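Local atomic coordinates of DNA polymerase III beta subunit (Streptococcus pyogenes, PDB entry 2AVT), a protein that probably forms a ring that encircles duplex DNA and tethers the replicative polymerase to its template, as other bacterial beta subunits do. Residues Ile34-Thr39 / Val43-Ser48; Ala79-Asn84 / Ile113-Lys118; Val290-Thr295 / Ile348-Pro353. All blocks are in the same frame, centred on the assembly; numbering follows the deposited sequence.

Interaction 1 of 3, residues Ile34-Thr39 / Val43-Ser48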
loop_
_atom_site.group_PDB
_atom_site.type_symbol
_atom_site.label_atom_id
_atom_site.label_comp_id
_atom_site.label_asym_id
_atom_site.label_seq_id
_atom_site.Cartn_x
_atom_site.Cartn_y
_atom_site.Cartn_z
ATOM N N ILE A 34 -7.187 23.323 3.665
ATOM C CA ILE A 34 -7.036 23.285 5.104
ATOM C C ILE A 34 -7.102 24.746 5.520
ATOM O O ILE A 34 -6.558 25.633 4.845
ATOM C CB ILE A 34 -5.694 22.633 5.534
ATOM C CG1 ILE A 34 -5.602 22.612 7.064
ATOM C CG2 ILE A 34 -4.532 23.368 4.917
ATOM C CD1 ILE A 34 -4.707 21.518 7.616
ATOM N N LYS A 35 -7.812 25.012 6.607
ATOM C CA LYS A 35 -7.956 26.371 7.094
ATOM C C LYS A 35 -6.974 26.570 8.233
ATOM O O LYS A 35 -6.894 25.755 9.146
ATOM C CB LYS A 35 -9.396 26.600 7.566
ATOM C CG LYS A 35 -9.667 27.955 8.167
ATOM C CD LYS A 35 -11.105 28.010 8.674
ATOM C CE LYS A 35 -11.342 29.229 9.551
ATOM N NZ LYS A 35 -12.608 29.082 10.347
ATOM N N ILE A 36 -6.210 27.652 8.161
ATOM C CA ILE A 36 -5.216 27.944 9.179
ATOM C C ILE A 36 -5.528 29.277 9.838
ATOM O O ILE A 36 -5.544 30.316 9.179
ATOM C CB ILE A 36 -3.809 28.019 8.562
ATOM C CG1 ILE A 36 -3.479 26.699 7.861
ATOM C CG2 ILE A 36 -2.782 28.306 9.641
ATOM C CD1 ILE A 36 -2.125 26.689 7.190
ATOM N N GLU A 37 -5.805 29.245 11.135
ATOM C CA GLU A 37 -6.090 30.473 11.863
ATOM C C GLU A 37 -5.015 30.647 12.917
ATOM O O GLU A 37 -4.806 29.770 13.749
ATOM C CB GLU A 37 -7.455 30.401 12.534
ATOM C CG GLU A 37 -8.595 30.251 11.570
ATOM C CD GLU A 37 -9.904 29.987 12.280
ATOM O OE1 GLU A 37 -9.969 29.010 13.070
ATOM O OE2 GLU A 37 -10.863 30.751 12.041
ATOM N N VAL A 38 -4.338 31.784 12.874
ATOM C CA VAL A 38 -3.277 32.058 13.818
ATOM C C VAL A 38 -3.744 33.076 14.849
ATOM O O VAL A 38 -4.132 34.197 14.500
ATOM C CB VAL A 38 -2.023 32.591 13.087
ATOM C CG1 VAL A 38 -0.913 32.859 14.083
ATOM C CG2 VAL A 38 -1.566 31.580 12.025
ATOM N N THR A 39 -3.730 32.674 16.118
ATOM C CA THR A 39 -4.136 33.564 17.202
ATOM C C THR A 39 -2.990 33.727 18.192
ATOM O O THR A 39 -1.939 33.092 18.056
ATOM C CB THR A 39 -5.382 33.030 17.938
ATOM O OG1 THR A 39 -5.043 31.854 18.680
ATOM C CG2 THR A 39 -6.471 32.685 16.937
ATOM N N VAL A 43 -1.839 28.030 16.884
ATOM C CA VAL A 43 -2.168 27.907 15.471
ATOM C C VAL A 43 -3.252 26.845 15.347
ATOM O O VAL A 43 -3.030 25.673 15.637
ATOM C CB VAL A 43 -0.921 27.504 14.652
ATOM C CG1 VAL A 43 -1.327 27.064 13.242
ATOM C CG2 VAL A 43 0.050 28.694 14.579
ATOM N N THR A 44 -4.438 27.258 14.931
ATOM C CA THR A 44 -5.530 26.307 14.811
ATOM C C THR A 44 -5.745 25.862 13.370
ATOM O O THR A 44 -5.905 26.689 12.463
ATOM C CB THR A 44 -6.836 26.902 15.370
ATOM O OG1 THR A 44 -6.668 27.153 16.771
ATOM C CG2 THR A 44 -7.992 25.933 15.177
ATOM N N LEU A 45 -5.748 24.547 13.182
ATOM C CA LEU A 45 -5.929 23.940 11.864
ATOM C C LEU A 45 -7.312 23.318 11.774
ATOM O O LEU A 45 -7.727 22.580 12.680
ATOM C CB LEU A 45 -4.871 22.858 11.646
ATOM C CG LEU A 45 -3.433 23.308 11.919
ATOM C CD1 LEU A 45 -2.478 22.130 11.719
ATOM C CD2 LEU A 45 -3.061 24.445 10.976
ATOM N N THR A 46 -8.026 23.614 10.688
ATOM C CA THR A 46 -9.371 23.071 10.496
ATOM C C THR A 46 -9.531 22.376 9.148
ATOM O O THR A 46 -9.087 22.885 8.113
ATOM C CB THR A 46 -10.460 24.174 10.582
ATOM O OG1 THR A 46 -10.404 24.822 11.857
ATOM C CG2 THR A 46 -11.846 23.563 10.390
ATOM N N GLY A 47 -10.159 21.208 9.185
ATOM C CA GLY A 47 -10.413 20.432 7.984
ATOM C C GLY A 47 -11.799 19.815 8.113
ATOM O O GLY A 47 -12.252 19.540 9.239
ATOM N N SER A 48 -12.485 19.622 6.986
ATOM C CA SER A 48 -13.818 19.014 6.988
ATOM C C SER A 48 -14.158 18.443 5.621
ATOM O O SER A 48 -13.652 18.912 4.593
ATOM C CB SER A 48 -14.893 20.023 7.408
ATOM O OG SER A 48 -14.970 21.097 6.497
HETATM O O HOH W 1 -8.788 26.686 11.731
#

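Interaction 2 of 3, residues Ala79-Asn84 / Ile113-Lys118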
loop_
_atom_site.group_PDB
_atom_site.type_symbol
_atom_site.label_atom_id
_atom_site.label_comp_id
_atom_site.label_asym_id
_atom_site.label_seq_id
_atom_site.Cartn_x
_atom_site.Cartn_y
_atom_site.Cartn_z
ATOM N N ALA A 79 -4.986 21.535 1.052
ATOM C CA ALA A 79 -4.415 20.643 2.059
ATOM C C ALA A 79 -3.295 19.674 1.656
ATOM O O ALA A 79 -2.173 19.785 2.149
ATOM C CB ALA A 79 -5.526 19.873 2.734
ATOM N N SER A 80 -3.603 18.697 0.810
ATOM C CA SER A 80 -2.606 17.714 0.395
ATOM C C SER A 80 -1.361 18.370 -0.178
ATOM O O SER A 80 -0.236 17.963 0.107
ATOM C CB SER A 80 -3.202 16.756 -0.636
ATOM O OG SER A 80 -4.096 15.865 -0.004
ATOM N N PHE A 81 -1.573 19.399 -0.983
ATOM C CA PHE A 81 -0.474 20.117 -1.596
ATOM C C PHE A 81 0.376 20.839 -0.531
ATOM O O PHE A 81 1.608 20.746 -0.528
ATOM C CB PHE A 81 -1.054 21.102 -2.611
ATOM C CG PHE A 81 -0.025 21.939 -3.309
ATOM C CD1 PHE A 81 0.964 21.353 -4.078
ATOM C CD2 PHE A 81 -0.057 23.319 -3.204
ATOM C CE1 PHE A 81 1.906 22.131 -4.729
ATOM C CE2 PHE A 81 0.881 24.097 -3.852
ATOM C CZ PHE A 81 1.863 23.498 -4.616
ATOM N N PHE A 82 -0.283 21.537 0.386
ATOM C CA PHE A 82 0.430 22.269 1.422
ATOM C C PHE A 82 1.260 21.350 2.297
ATOM O O PHE A 82 2.414 21.649 2.617
ATOM C CB PHE A 82 -0.555 23.037 2.305
ATOM C CG PHE A 82 0.100 23.774 3.435
ATOM C CD1 PHE A 82 1.051 24.751 3.179
ATOM C CD2 PHE A 82 -0.244 23.502 4.751
ATOM C CE1 PHE A 82 1.645 25.452 4.224
ATOM C CE2 PHE A 82 0.347 24.197 5.798
ATOM C CZ PHE A 82 1.291 25.175 5.532
ATOM N N ILE A 83 0.659 20.231 2.692
ATOM C CA ILE A 83 1.333 19.258 3.534
ATOM C C ILE A 83 2.537 18.627 2.845
ATOM O O ILE A 83 3.565 18.420 3.489
ATOM C CB ILE A 83 0.358 18.159 3.993
ATOM C CG1 ILE A 83 -0.723 18.780 4.879
ATOM C CG2 ILE A 83 1.105 17.066 4.708
ATOM C CD1 ILE A 83 -1.814 17.784 5.312
ATOM N N ASN A 84 2.420 18.303 1.556
ATOM C CA ASN A 84 3.573 17.739 0.836
ATOM C C ASN A 84 4.709 18.778 0.797
ATOM O O ASN A 84 5.883 18.436 0.913
ATOM C CB ASN A 84 3.211 17.351 -0.607
ATOM C CG ASN A 84 2.251 16.182 -0.674
ATOM O OD1 ASN A 84 2.299 15.276 0.156
ATOM N ND2 ASN A 84 1.385 16.190 -1.673
ATOM N N ILE A 113 9.652 29.026 -0.487
ATOM C CA ILE A 113 8.521 28.606 -1.315
ATOM C C ILE A 113 7.295 29.464 -1.028
ATOM O O ILE A 113 6.830 29.546 0.113
ATOM C CB ILE A 113 8.170 27.113 -1.050
ATOM C CG1 ILE A 113 9.338 26.227 -1.490
ATOM C CG2 ILE A 113 6.885 26.723 -1.805
ATOM C CD1 ILE A 113 9.243 24.784 -1.022
ATOM N N THR A 114 6.784 30.122 -2.060
ATOM C CA THR A 114 5.606 30.964 -1.897
ATOM C C THR A 114 4.396 30.251 -2.484
ATOM O O THR A 114 4.454 29.736 -3.602
ATOM C CB THR A 114 5.799 32.313 -2.602
ATOM O OG1 THR A 114 7.020 32.902 -2.143
ATOM C CG2 THR A 114 4.630 33.259 -2.304
ATOM N N LEU A 115 3.304 30.214 -1.722
ATOM C CA LEU A 115 2.074 29.555 -2.163
ATOM C C LEU A 115 0.893 30.514 -2.212
ATOM O O LEU A 115 0.773 31.410 -1.372
ATOM C CB LEU A 115 1.717 28.407 -1.223
ATOM C CG LEU A 115 2.808 27.372 -0.989
ATOM C CD1 LEU A 115 2.344 26.393 0.068
ATOM C CD2 LEU A 115 3.151 26.670 -2.310
ATOM N N LYS A 116 0.018 30.325 -3.196
ATOM C CA LYS A 116 -1.167 31.168 -3.306
ATOM C C LYS A 116 -2.282 30.501 -2.510
ATOM O O LYS A 116 -2.494 29.286 -2.614
ATOM C CB LYS A 116 -1.579 31.340 -4.777
ATOM C CG LYS A 116 -2.902 32.082 -4.996
ATOM C CD LYS A 116 -2.975 33.381 -4.196
ATOM C CE LYS A 116 -3.448 34.544 -5.056
ATOM N NZ LYS A 116 -4.701 34.218 -5.790
ATOM N N GLY A 117 -2.978 31.291 -1.701
ATOM C CA GLY A 117 -4.067 30.748 -0.906
ATOM C C GLY A 117 -5.366 31.516 -1.095
ATOM O O GLY A 117 -5.497 32.325 -2.007
ATOM N N LYS A 118 -6.338 31.270 -0.229
ATOM C CA LYS A 118 -7.616 31.959 -0.345
ATOM C C LYS A 118 -8.057 32.534 0.981
ATOM O O LYS A 118 -7.640 32.065 2.043
ATOM C CB LYS A 118 -8.697 31.002 -0.848
ATOM C CG LYS A 118 -8.472 30.445 -2.246
ATOM C CD LYS A 118 -9.692 29.651 -2.692
ATOM C CE LYS A 118 -9.515 29.059 -4.087
ATOM N NZ LYS A 118 -8.514 27.965 -4.092
#

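Interaction 3 of 3, residues Val290-Thr295 / Ile348-Pro353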
loop_
_atom_site.group_PDB
_atom_site.type_symbol
_atom_site.label_atom_id
_atom_site.label_comp_id
_atom_site.label_asym_id
_atom_site.label_seq_id
_atom_site.Cartn_x
_atom_site.Cartn_y
_atom_site.Cartn_z
ATOM N N VAL A 290 -20.244 -21.701 4.946
ATOM C CA VAL A 290 -19.468 -22.742 5.604
ATOM C C VAL A 290 -20.486 -23.557 6.392
ATOM O O VAL A 290 -21.518 -23.029 6.811
ATOM C CB VAL A 290 -18.413 -22.153 6.567
ATOM C CG1 VAL A 290 -19.097 -21.408 7.700
ATOM C CG2 VAL A 290 -17.522 -23.258 7.100
ATOM N N LYS A 291 -20.201 -24.839 6.585
ATOM C CA LYS A 291 -21.104 -25.731 7.303
ATOM C C LYS A 291 -20.459 -26.229 8.587
ATOM O O LYS A 291 -19.454 -26.936 8.556
ATOM C CB LYS A 291 -21.466 -26.915 6.409
ATOM C CG LYS A 291 -22.433 -27.919 7.006
ATOM C CD LYS A 291 -22.724 -29.004 5.979
ATOM C CE LYS A 291 -23.693 -30.048 6.495
ATOM N NZ LYS A 291 -23.931 -31.102 5.466
ATOM N N LEU A 292 -21.045 -25.860 9.718
ATOM C CA LEU A 292 -20.509 -26.270 11.006
ATOM C C LEU A 292 -21.289 -27.469 11.534
ATOM O O LEU A 292 -22.499 -27.388 11.739
ATOM C CB LEU A 292 -20.594 -25.102 11.992
ATOM C CG LEU A 292 -19.648 -25.113 13.194
ATOM C CD1 LEU A 292 -18.212 -25.209 12.716
ATOM C CD2 LEU A 292 -19.849 -23.842 14.008
ATOM N N GLU A 293 -20.585 -28.579 11.738
ATOM C CA GLU A 293 -21.194 -29.806 12.245
ATOM C C GLU A 293 -20.752 -30.075 13.677
ATOM O O GLU A 293 -19.610 -30.459 13.933
ATOM C CB GLU A 293 -20.826 -30.988 11.343
ATOM C CG GLU A 293 -21.679 -31.077 10.078
ATOM C CD GLU A 293 -21.100 -32.006 9.024
ATOM O OE1 GLU A 293 -20.532 -33.056 9.391
ATOM O OE2 GLU A 293 -21.224 -31.686 7.822
ATOM N N ILE A 294 -21.680 -29.872 14.608
ATOM C CA ILE A 294 -21.417 -30.061 16.026
ATOM C C ILE A 294 -22.043 -31.336 16.579
ATOM O O ILE A 294 -23.263 -31.501 16.560
ATOM C CB ILE A 294 -21.959 -28.872 16.843
ATOM C CG1 ILE A 294 -21.269 -27.579 16.407
ATOM C CG2 ILE A 294 -21.736 -29.111 18.324
ATOM C CD1 ILE A 294 -21.840 -26.346 17.060
ATOM N N THR A 295 -21.199 -32.237 17.068
ATOM C CA THR A 295 -21.658 -33.487 17.657
ATOM C C THR A 295 -20.803 -33.763 18.884
ATOM O O THR A 295 -19.795 -33.091 19.101
ATOM C CB THR A 295 -21.515 -34.671 16.682
ATOM O OG1 THR A 295 -20.133 -34.854 16.350
ATOM C CG2 THR A 295 -22.316 -34.418 15.415
ATOM N N ILE A 348 -19.565 -19.444 22.066
ATOM C CA ILE A 348 -20.615 -19.369 21.063
ATOM C C ILE A 348 -21.865 -20.123 21.499
ATOM O O ILE A 348 -21.792 -21.285 21.905
ATOM C CB ILE A 348 -20.127 -19.929 19.703
ATOM C CG1 ILE A 348 -18.806 -19.256 19.309
ATOM C CG2 ILE A 348 -21.178 -19.673 18.630
ATOM C CD1 ILE A 348 -18.325 -19.600 17.905
ATOM N N HIS A 349 -23.008 -19.451 21.412
ATOM C CA HIS A 349 -24.291 -20.030 21.797
ATOM C C HIS A 349 -25.221 -20.182 20.604
ATOM O O HIS A 349 -25.573 -19.192 19.955
ATOM C CB HIS A 349 -24.977 -19.151 22.844
ATOM C CG HIS A 349 -24.288 -19.145 24.173
ATOM N ND1 HIS A 349 -24.681 -18.327 25.210
ATOM C CD2 HIS A 349 -23.245 -19.870 24.640
ATOM C CE1 HIS A 349 -23.909 -18.547 26.259
ATOM N NE2 HIS A 349 -23.030 -19.480 25.940
ATOM N N PHE A 350 -25.632 -21.417 20.330
ATOM C CA PHE A 350 -26.530 -21.696 19.206
ATOM C C PHE A 350 -27.919 -22.160 19.636
ATOM O O PHE A 350 -28.089 -22.789 20.682
ATOM C CB PHE A 350 -25.988 -22.815 18.306
ATOM C CG PHE A 350 -24.590 -22.602 17.799
ATOM C CD1 PHE A 350 -23.492 -22.990 18.554
ATOM C CD2 PHE A 350 -24.376 -22.094 16.524
ATOM C CE1 PHE A 350 -22.207 -22.883 18.045
ATOM C CE2 PHE A 350 -23.093 -21.985 16.011
ATOM C CZ PHE A 350 -22.010 -22.382 16.772
ATOM N N LEU A 351 -28.904 -21.852 18.798
ATOM C CA LEU A 351 -30.274 -22.294 19.003
ATOM C C LEU A 351 -30.516 -23.312 17.891
ATOM O O LEU A 351 -29.922 -24.394 17.902
ATOM C CB LEU A 351 -31.269 -21.140 18.877
ATOM C CG LEU A 351 -31.575 -20.421 20.192
ATOM C CD1 LEU A 351 -32.728 -19.445 20.001
ATOM C CD2 LEU A 351 -31.938 -21.459 21.247
ATOM N N SER A 352 -31.360 -22.958 16.924
ATOM C CA SER A 352 -31.669 -23.857 15.808
ATOM C C SER A 352 -30.851 -23.498 14.568
ATOM O O SER A 352 -30.257 -22.422 14.489
ATOM C CB SER A 352 -33.159 -23.781 15.456
ATOM O OG SER A 352 -33.412 -22.740 14.524
ATOM N N PRO A 353 -30.818 -24.400 13.575
ATOM C CA PRO A 353 -30.069 -24.163 12.339
ATOM C C PRO A 353 -30.446 -22.855 11.647
ATOM O O PRO A 353 -29.641 -22.285 10.919
ATOM C CB PRO A 353 -30.417 -25.384 11.490
ATOM C CG PRO A 353 -30.593 -26.459 12.519
ATOM C CD PRO A 353 -31.402 -25.752 13.583
#

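Interaction 1 of 3, residues Ile34-Thr39 / Val43-Ser48
I36 turns CG1 back beside its backbone N (chi1 -58°), which leaves CG2 opposite that N. CG1 of I36 lies 3.9 Å from CD2 of L45, and CG2 of I36 lies 4.1 Å from CG1 of V43. The three side chains stand side by side and point the same way. V38 continues the row, its CG2 beside CG2 of V43. I34 enters at the other end, where its CG1 lies 3.6 Å from the carbonyl O of T46.

K35 and T46 form one hydrogen-bonded pair, with bonds both ways between N and O. E37 and T44 form the next. The bond from K35 N to T46 O is 2.9 Å long and almost straight (177°). CA of L45 also makes a CA-H...O contact with O of K35.

K35, E37, T44 and T46 lie on the other face. The extended chain of K35 carries NZ to OE2 of E37, 2.9 Å away, in a salt bridge within the strand whose hydrogen bond is weak. A water lies 2.9 Å from OE1 of E37 and 3.0 Å from O of T44 and bridges the two strands. T44 OG1 turns instead to T57 on the next strand. L15 and T18 of helix 8-18 pack on I34 and L45, and I69 packs on V38 and V43.

The arrangement is an antiparallel beta hairpin with one apolar face and one polar face. It belongs to a sheet whose apolar face is covered by helices, as in the domains of the DNA polymerase III beta family.

Interaction 2 of 3, residues Ala79-Asn84 / Ile113-Lys118
L115 offers one methyl to each of two phenylalanine rings on helix 79-88. CD1 of L115 lies 3.7 Å from CD1 of F82. CD2 of L115 lies 3.8 Å from CE2 of F81 and 4.1 Å from CZ of F81. The leucine is thus forked between two neighbouring rings, and the contact is wholly apolar.

In L115, CG sits beside the backbone N (chi1 -54°). An extended chi2 then carries CD1 onward, while CD2 forms the other branch and meets F81. F81 and F82 share nearly the same shape, with CG opposite the backbone N in each (chi1 179° in F81). Their rings still leave the helix in different directions, because successive residues are rotated round its axis. The same chi1 at two successive helix positions thus gives L115 a ring at each methyl.

CD1 of L115 comes to the edge of the F82 ring, in its plane, and the two side chains meet at about a right angle. At F81 the side chains cross obliquely, with CD2 near the CE2 and CZ end of the ring.

Other apolar groups close the site. F82 also packs on L106 and L15, and L115 on L106 and I85. F81 is partly exposed, and L280 of the second subunit packs on it. I281 of the second subunit packs on L115.

Strand 111-116 is one of the two outermost strands of its sheet within the chain. Residues I113, T114 and L115 form an antiparallel ladder with a strand of the second subunit, so the sheet runs on across the boundary. Helix packed against edge strand, with the sheet continued by a partner, forms the interface between the two subunits, consistent with the closed dimeric ring of bacterial beta subunits.

Interaction 3 of 3, residues Val290-Thr295 / Ile348-Pro353
F350 places one end of its ring against two aliphatic tips from strand 290-295. CD1 of I294 comes closest, 3.6 Å from CE1 of F350 and 4.0 Å from CZ of F350. CD2 of L292 lies 3.8 Å from CZ of F350. L292 meets the phenylalanine side chain at about a right angle, whereas I294 comes in at a slant. All three residues are buried.

The backbones are well separated. CA atoms of I294 and F350 are 10.3 Å apart, so the side chains span the gap. I294 keeps CG1 beside its backbone N (chi1 -61°), and its extended chi2 carries CD1 out to the ring. F350 also keeps CG beside its backbone N (chi1 -54°).

A second shell surrounds these groups. F357 meets the F350 ring with planes at about 25°. L325 also touches F350, I299 packs on I294, and L315 packs on L292.

Strand 290-295 lies between strands 298-305 and 325-329 in one antiparallel sheet. Strand 345-350 belongs to another, between strands 357-361 and 262-267. The contact joins these two sheets within the C-terminal domain range, with F350 at the end of its strand, just before the turn through L351 and S352.

In the fold
Interactions 1 and 2 are neighbours in the N-terminal domain range, with centres 13 Å apart. They touch directly: CD1 of I36 packs 3.8 Å from CE2 of F82, and CB of I34 lies 3.9 Å from CB of A79. The hairpin and helix 79-88 thus share one apolar core. Interaction 3 lies far off in the C-terminal domain range, on the other side of the chain's centre. Its centre is about 54 Å from that of interaction 1 and about 58 Å from that of interaction 2. Only interaction 2 meets the second subunit, whose touching residues R277, L280, I281 and K310 fall in that subunit's C-terminal domain range.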